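Local coordinates for protein alanine racemase (Oenococcus oeni PSU-1, PDB 3HUR) that belongs to the alanine racemase family, pairing an N-terminal TIM-barrel domain with a C-terminal domain rich in beta strands, at residues A[33-38]-A[223-228]. Residues are numbered along the deposited sequence; the frame is centred on the assembly and turned at random.
With SO4 (sulfate ion), chain B.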
loop_
_atom_site.group_PDB
_atom_site.type_symbol
_atom_site.label_atom_id
_atom_site.label_comp_id
_atom_site.label_asym_id
_atom_site.label_seq_id
_atom_site.Cartn_x
_atom_site.Cartn_y
_atom_site.Cartn_z
ATOM N N LYS A 33 -27.126 -16.518 -32.630
ATOM C CA LYS A 33 -27.083 -16.199 -34.055
ATOM C C LYS A 33 -26.038 -15.125 -34.266
ATOM O O LYS A 33 -25.076 -15.323 -34.988
ATOM C CB LYS A 33 -28.479 -15.767 -34.589
ATOM C CG LYS A 33 -29.513 -16.976 -34.762
ATOM C CD LYS A 33 -28.812 -18.316 -35.292
ATOM C CE LYS A 33 -29.803 -19.422 -35.779
ATOM N NZ LYS A 33 -30.922 -19.695 -34.798
ATOM N N LYS A 34 -26.230 -14.011 -33.576
ATOM C CA LYS A 34 -25.317 -12.917 -33.586
ATOM C C LYS A 34 -24.486 -12.907 -32.282
ATOM O O LYS A 34 -24.984 -13.255 -31.232
ATOM C CB LYS A 34 -26.141 -11.648 -33.699
ATOM C CG LYS A 34 -26.976 -11.547 -34.991
ATOM C CD LYS A 34 -26.325 -10.578 -35.989
ATOM C CE LYS A 34 -26.918 -10.639 -37.423
ATOM N NZ LYS A 34 -25.790 -10.503 -38.439
ATOM N N VAL A 35 -23.205 -12.545 -32.360
ATOM C CA VAL A 35 -22.373 -12.307 -31.164
ATOM C C VAL A 35 -21.821 -10.893 -31.226
ATOM O O VAL A 35 -21.165 -10.551 -32.196
ATOM C CB VAL A 35 -21.231 -13.297 -31.048
ATOM C CG1 VAL A 35 -20.271 -12.893 -29.925
ATOM C CG2 VAL A 35 -21.775 -14.648 -30.797
ATOM N N TYR A 36 -22.172 -10.090 -30.220
ATOM C CA TYR A 36 -21.678 -8.747 -29.996
ATOM C C TYR A 36 -20.622 -8.769 -28.882
ATOM O O TYR A 36 -20.956 -8.988 -27.710
ATOM C CB TYR A 36 -22.804 -7.843 -29.516
ATOM C CG TYR A 36 -23.996 -7.745 -30.425
ATOM C CD1 TYR A 36 -25.161 -7.135 -29.991
ATOM C CD2 TYR A 36 -23.969 -8.252 -31.724
ATOM C CE1 TYR A 36 -26.251 -7.031 -30.805
ATOM C CE2 TYR A 36 -25.057 -8.148 -32.538
ATOM C CZ TYR A 36 -26.196 -7.546 -32.073
ATOM O OH TYR A 36 -27.270 -7.431 -32.909
ATOM N N ALA A 37 -19.363 -8.523 -29.245
ATOM C CA ALA A 37 -18.226 -8.627 -28.310
ATOM C C ALA A 37 -18.154 -7.348 -27.533
ATOM O O ALA A 37 -18.069 -6.285 -28.139
ATOM C CB ALA A 37 -16.963 -8.828 -29.071
ATOM N N VAL A 38 -18.268 -7.436 -26.206
ATOM C CA VAL A 38 -18.204 -6.259 -25.376
ATOM C C VAL A 38 -16.732 -6.068 -24.971
ATOM O O VAL A 38 -16.107 -6.944 -24.417
ATOM C CB VAL A 38 -19.155 -6.349 -24.137
ATOM C CG1 VAL A 38 -19.089 -5.072 -23.305
ATOM C CG2 VAL A 38 -20.616 -6.592 -24.544
ATOM N N ILE A 223 -26.213 -12.400 -28.318
ATOM C CA ILE A 223 -25.503 -12.399 -27.054
ATOM C C ILE A 223 -24.411 -11.309 -27.002
ATOM O O ILE A 223 -23.939 -10.840 -28.033
ATOM C CB ILE A 223 -24.943 -13.781 -26.724
ATOM C CG1 ILE A 223 -23.842 -14.222 -27.690
ATOM C CG2 ILE A 223 -26.076 -14.808 -26.694
ATOM C CD1 ILE A 223 -23.106 -15.536 -27.214
ATOM N N ARG A 224 -24.076 -10.897 -25.778
ATOM C CA ARG A 224 -23.181 -9.768 -25.494
ATOM C C ARG A 224 -22.073 -10.143 -24.529
ATOM O O ARG A 224 -21.989 -9.603 -23.450
ATOM C CB ARG A 224 -23.992 -8.641 -24.890
ATOM C CG ARG A 224 -24.772 -7.904 -25.911
ATOM C CD ARG A 224 -25.394 -6.673 -25.273
ATOM N NE ARG A 224 -26.718 -7.115 -24.915
ATOM C CZ ARG A 224 -27.332 -6.982 -23.757
ATOM N NH1 ARG A 224 -26.859 -6.293 -22.745
ATOM N NH2 ARG A 224 -28.508 -7.531 -23.679
ATOM N N PRO A 225 -21.225 -11.099 -24.897
ATOM C CA PRO A 225 -20.154 -11.512 -23.997
ATOM C C PRO A 225 -19.102 -10.428 -23.808
ATOM O O PRO A 225 -18.608 -9.889 -24.775
ATOM C CB PRO A 225 -19.556 -12.706 -24.707
ATOM C CG PRO A 225 -19.949 -12.552 -26.083
ATOM C CD PRO A 225 -21.248 -11.928 -26.099
ATOM N N GLY A 226 -18.837 -10.084 -22.554
ATOM C CA GLY A 226 -17.809 -9.089 -22.176
ATOM C C GLY A 226 -16.714 -9.744 -21.360
ATOM O O GLY A 226 -15.830 -10.361 -21.907
ATOM N N GLN A 227 -16.808 -9.669 -20.050
ATOM C CA GLN A 227 -15.728 -10.119 -19.204
ATOM C C GLN A 227 -15.299 -11.526 -19.454
ATOM O O GLN A 227 -14.147 -11.884 -19.135
ATOM C CB GLN A 227 -16.115 -10.124 -17.767
ATOM C CG GLN A 227 -16.302 -8.848 -17.136
ATOM C CD GLN A 227 -16.291 -9.008 -15.622
ATOM O OE1 GLN A 227 -17.214 -8.568 -14.943
ATOM N NE2 GLN A 227 -15.228 -9.628 -15.090
ATOM N N LEU A 228 -16.197 -12.355 -19.952
ATOM C CA LEU A 228 -15.860 -13.752 -20.121
ATOM C C LEU A 228 -14.909 -13.956 -21.284
ATOM O O LEU A 228 -14.393 -15.081 -21.485
ATOM C CB LEU A 228 -17.118 -14.610 -20.356
ATOM C CG LEU A 228 -17.804 -14.598 -21.739
ATOM C CD1 LEU A 228 -17.048 -15.345 -22.796
ATOM C CD2 LEU A 228 -19.195 -15.220 -21.581
HETATM S S SO4 B . -20.590 -8.559 -19.031
HETATM O O1 SO4 B . -19.312 -8.386 -18.389
HETATM O O2 SO4 B . -21.673 -8.744 -18.100
HETATM O O3 SO4 B . -20.928 -7.337 -19.698
HETATM O O4 SO4 B . -20.396 -9.748 -19.846
#
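At the closing seam of the TIM barrel, the end of strand 222-223 (I223) and the loop R224-G226 that follows it run beside strand 34-38, their directions 19° apart. Two backbone hydrogen bonds give the evidence for a parallel bridge between V35 and I223: I223 N donates to K34 O at 3.3 Å, and Y36 N reaches I223 O at 2.9 Å. A third, V38 N to P225 O at 2.9 Å and nearly straight at 172°, prolongs the alignment into the loop. Y36 O faces P225, whose nitrogen carries no hydrogen, and takes a CA-H...O contact from R224 CA at 3.2 Å instead. V35 and I223 point to the same face of the sheet: V35 CG2 packs on I223 CG1 at 3.8 Å, while V35 CG1, anti to its backbone N (chi1 171°), meets P225 CG at 3.9 Å. Y36 CB meets R224 CG, the two side chains crossing obliquely, and V38 CG2 lies 3.5 Å from R224 O. Beyond the seam, a sulfate ion, probably from the crystallisation liquor, accepts a weak bond from G226 N and a straighter one from Q227 N; S206 OG also binds it. R224 NH2 and NE are hydrogen-bonded to T164 O and S202 OG. Helix 16-30 covers I223 and P225 through I26, T30 and L23, whereas strand 63-66 flanks 34-38 as its other neighbour, with A37 bonded to A63 and I65.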